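Local atomic coordinates of dipeptidase (Streptococcus thermophilus, PDB entry 3PEB), a protein that probably acts as a manganese-dependent hydrolase of the M24B peptidase family, represented here by its N-terminal creatinase/prolidase-type domain alone. Residues Ser19-Ser25 with Ile97-Glu103. Numbering follows the deposited sequence.
Sequences SGLAIVS and IPIIYAE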
ATOM      1  N   SER A  19       1.610 -10.605  10.463  1.00 29.66           N
ATOM      2  CA  SER A  19       2.110  -9.819   9.361  1.00 27.64           C
ATOM      3  C   SER A  19       2.362  -8.385   9.741  1.00 27.30           C
ATOM      4  O   SER A  19       1.508  -7.730  10.348  1.00 27.29           O
ATOM      5  CB  SER A  19       1.095  -9.849   8.206  1.00 27.17           C
ATOM      6  OG  SER A  19       1.474  -8.968   7.167  1.00 26.05           O
ATOM      7  N   GLY A  20       3.511  -7.857   9.317  1.00 26.92           N
ATOM      8  CA  GLY A  20       3.872  -6.484   9.636  1.00 25.72           C
ATOM      9  C   GLY A  20       3.372  -5.431   8.659  1.00 24.80           C
ATOM     10  O   GLY A  20       3.511  -4.235   8.923  1.00 23.75           O
ATOM     11  N   LEU A  21       2.775  -5.848   7.545  1.00 23.73           N
ATOM     12  CA  LEU A  21       2.450  -4.907   6.493  1.00 23.19           C
ATOM     13  C   LEU A  21       1.404  -5.414   5.518  1.00 23.39           C
ATOM     14  O   LEU A  21       1.488  -6.571   5.045  1.00 23.88           O
ATOM     15  CB  LEU A  21       3.717  -4.563   5.694  1.00 23.38           C
ATOM     16  CG  LEU A  21       3.559  -3.636   4.455  1.00 22.10           C
ATOM     17  CD1 LEU A  21       3.164  -2.198   4.818  1.00 23.02           C
ATOM     18  CD2 LEU A  21       4.881  -3.613   3.648  1.00 22.29           C
ATOM     19  N   ALA A  22       0.433  -4.551   5.203  1.00 22.60           N
ATOM     20  CA  ALA A  22      -0.436  -4.759   4.033  1.00 22.32           C
ATOM     21  C   ALA A  22      -0.051  -3.755   2.945  1.00 21.99           C
ATOM     22  O   ALA A  22       0.097  -2.554   3.208  1.00 22.03           O
ATOM     23  CB  ALA A  22      -1.956  -4.587   4.380  1.00 22.28           C
ATOM     24  N   ILE A  23       0.039  -4.246   1.715  1.00 21.94           N
ATOM     25  CA  ILE A  23       0.269  -3.386   0.553  1.00 22.06           C
ATOM     26  C   ILE A  23      -1.006  -3.404  -0.257  1.00 23.02           C
ATOM     27  O   ILE A  23      -1.362  -4.425  -0.852  1.00 23.94           O
ATOM     28  CB  ILE A  23       1.465  -3.872  -0.327  1.00 22.89           C
ATOM     29  CG1 ILE A  23       2.741  -3.925   0.508  1.00 22.50           C
ATOM     30  CG2 ILE A  23       1.645  -2.921  -1.560  1.00 22.67           C
ATOM     31  CD1 ILE A  23       3.985  -4.480  -0.252  1.00 25.26           C
ATOM     32  N   VAL A  24      -1.693  -2.266  -0.268  1.00 23.31           N
ATOM     33  CA  VAL A  24      -2.973  -2.109  -0.926  1.00 23.51           C
ATOM     34  C   VAL A  24      -2.716  -1.426  -2.261  1.00 23.83           C
ATOM     35  O   VAL A  24      -2.098  -0.359  -2.308  1.00 23.68           O
ATOM     36  CB  VAL A  24      -3.948  -1.286  -0.031  1.00 23.82           C
ATOM     37  CG1 VAL A  24      -5.292  -1.006  -0.746  1.00 24.26           C
ATOM     38  CG2 VAL A  24      -4.219  -2.039   1.293  1.00 24.20           C
ATOM     39  N   SER A  25      -3.180  -2.061  -3.339  1.00 24.21           N
ATOM     40  CA  SER A  25      -2.940  -1.592  -4.681  1.00 23.65           C
ATOM     41  C   SER A  25      -4.189  -1.234  -5.476  1.00 24.86           C
ATOM     42  O   SER A  25      -4.090  -0.454  -6.431  1.00 25.38           O
ATOM     43  CB  SER A  25      -2.157  -2.646  -5.483  1.00 23.09           C
ATOM     44  OG  SER A  25      -2.832  -3.878  -5.485  1.00 23.55           O
ATOM     45  N   ILE A  97      10.061  -7.492   6.168  1.00 36.35           N
ATOM     46  CA  ILE A  97       8.861  -7.871   6.898  1.00 35.16           C
ATOM     47  C   ILE A  97       8.612  -9.309   6.536  1.00 34.74           C
ATOM     48  O   ILE A  97       8.386  -9.603   5.371  1.00 35.24           O
ATOM     49  CB  ILE A  97       7.676  -7.000   6.477  1.00 33.93           C
ATOM     50  CG1 ILE A  97       7.958  -5.524   6.769  1.00 36.50           C
ATOM     51  CG2 ILE A  97       6.378  -7.419   7.162  1.00 32.11           C
ATOM     52  CD1 ILE A  97       7.567  -4.679   5.662  1.00 37.51           C
ATOM     53  N   PRO A  98       8.650 -10.217   7.518  1.00 34.97           N
ATOM     54  CA  PRO A  98       8.531 -11.628   7.186  1.00 35.18           C
ATOM     55  C   PRO A  98       7.283 -12.056   6.414  1.00 33.34           C
ATOM     56  O   PRO A  98       7.386 -12.883   5.511  1.00 32.26           O
ATOM     57  CB  PRO A  98       8.577 -12.309   8.545  1.00 36.50           C
ATOM     58  CG  PRO A  98       9.418 -11.413   9.372  1.00 37.84           C
ATOM     59  CD  PRO A  98       9.079 -10.019   8.917  1.00 36.42           C
ATOM     60  N   ILE A  99       6.120 -11.519   6.770  1.00 31.79           N
ATOM     61  CA  ILE A  99       4.884 -11.837   6.074  1.00 30.07           C
ATOM     62  C   ILE A  99       4.192 -10.552   5.642  1.00 28.43           C
ATOM     63  O   ILE A  99       3.910  -9.667   6.477  1.00 26.92           O
ATOM     64  CB  ILE A  99       3.932 -12.668   6.947  1.00 30.84           C
ATOM     65  CG1 ILE A  99       4.610 -13.958   7.431  1.00 34.22           C
ATOM     66  CG2 ILE A  99       2.652 -12.959   6.177  1.00 29.70           C
ATOM     67  CD1 ILE A  99       3.828 -14.744   8.449  1.00 36.16           C
ATOM     68  N   ILE A 100       3.942 -10.430   4.337  1.00 26.60           N
ATOM     69  CA  ILE A 100       3.338  -9.238   3.773  1.00 25.57           C
ATOM     70  C   ILE A 100       2.050  -9.607   3.073  1.00 24.94           C
ATOM     71  O   ILE A 100       2.038 -10.541   2.257  1.00 25.76           O
ATOM     72  CB  ILE A 100       4.286  -8.562   2.773  1.00 25.57           C
ATOM     73  CG1 ILE A 100       5.588  -8.166   3.470  1.00 28.10           C
ATOM     74  CG2 ILE A 100       3.627  -7.340   2.101  1.00 24.62           C
ATOM     75  CD1 ILE A 100       6.668  -7.684   2.531  1.00 28.31           C
ATOM     76  N   TYR A 101       0.967  -8.876   3.363  1.00 24.00           N
ATOM     77  CA  TYR A 101      -0.303  -9.118   2.691  1.00 24.09           C
ATOM     78  C   TYR A 101      -0.454  -8.171   1.494  1.00 23.52           C
ATOM     79  O   TYR A 101      -0.142  -7.005   1.594  1.00 24.08           O
ATOM     80  CB  TYR A 101      -1.499  -8.993   3.648  1.00 24.43           C
ATOM     81  CG  TYR A 101      -1.763 -10.290   4.371  1.00 26.22           C
ATOM     82  CD1 TYR A 101      -1.031 -10.633   5.502  1.00 27.24           C
ATOM     83  CD2 TYR A 101      -2.704 -11.200   3.886  1.00 27.15           C
ATOM     84  CE1 TYR A 101      -1.241 -11.844   6.142  1.00 29.51           C
ATOM     85  CE2 TYR A 101      -2.929 -12.401   4.512  1.00 28.29           C
ATOM     86  CZ  TYR A 101      -2.194 -12.724   5.649  1.00 29.05           C
ATOM     87  OH  TYR A 101      -2.402 -13.920   6.263  1.00 29.74           O
ATOM     88  N   ALA A 102      -0.960  -8.692   0.379  1.00 23.56           N
ATOM     89  CA  ALA A 102      -1.188  -7.891  -0.822  1.00 22.95           C
ATOM     90  C   ALA A 102      -2.419  -8.408  -1.550  1.00 23.31           C
ATOM     91  O   ALA A 102      -2.894  -9.527  -1.294  1.00 24.28           O
ATOM     92  CB  ALA A 102       0.064  -7.894  -1.740  1.00 23.09           C
ATOM     93  N   GLU A 103      -2.978  -7.581  -2.429  1.00 22.55           N
ATOM     94  CA  GLU A 103      -4.239  -7.935  -3.067  1.00 23.15           C
ATOM     95  C   GLU A 103      -3.965  -8.716  -4.357  1.00 24.20           C
ATOM     96  O   GLU A 103      -3.767  -8.109  -5.403  1.00 24.07           O
ATOM     97  CB  GLU A 103      -5.055  -6.691  -3.385  1.00 22.44           C
ATOM     98  CG  GLU A 103      -5.432  -5.855  -2.155  1.00 23.69           C
ATOM     99  CD  GLU A 103      -6.180  -4.606  -2.538  1.00 24.40           C
ATOM    100  OE1 GLU A 103      -5.489  -3.599  -2.835  1.00 23.98           O
ATOM    101  OE2 GLU A 103      -7.448  -4.639  -2.580  1.00 25.72           O
TER
HETATM  102  O   HOH W   1       5.599 -10.251   9.379  1.00 30.47           O
HETATM  103  O   HOH W   2      -1.622  -5.319  -3.369  1.00 22.37           O
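Backbone hydrogen bonding identifies a parallel strand pair: the axes of the short segments 21-24 and 100-102 approach to 4.7 Å, with 22° between their N-to-C directions. A22 sits opposite Y101 (CA to CA 4.6 Å), and Y101 is bonded to both neighbours of A22, Y101 N to L21 O at 2.9 Å and I23 N to Y101 O at 2.8 Å, both nearly straight (165° and 171°). A CA-H...O contact, A22 CA to Y101 O at 3.3 Å, accompanies them.

Where the chain turns at P98 and I99, S19 OG donates to I99 O (2.6 Å), while one water accepts from I99 N (2.9 Å). At the far end, I23 O and E103 N lie 3.9 Å apart, and a second water bridges them at 2.7 and 2.8 Å. E103 OE1 accepts from S25 N (2.8 Å); its OE2 is held by T29, and S25 OG by N106.

Apolar contacts gather on the face of L21, I23 and I100: I23 CD1 meets I100 CG2 at 3.7 Å, and L21 CD2 meets I97 CD1 at 3.5 Å. F119 also packs against this face.

On the other face, A22 and Y101 lie under helix 6-16, F13 meeting the Y101 ring edge-to-face. Strand 21-24 is central in the domain's mixed sheet, bordered by 46-50 on its other side; 96-102 is next to the edge strand, 122-125.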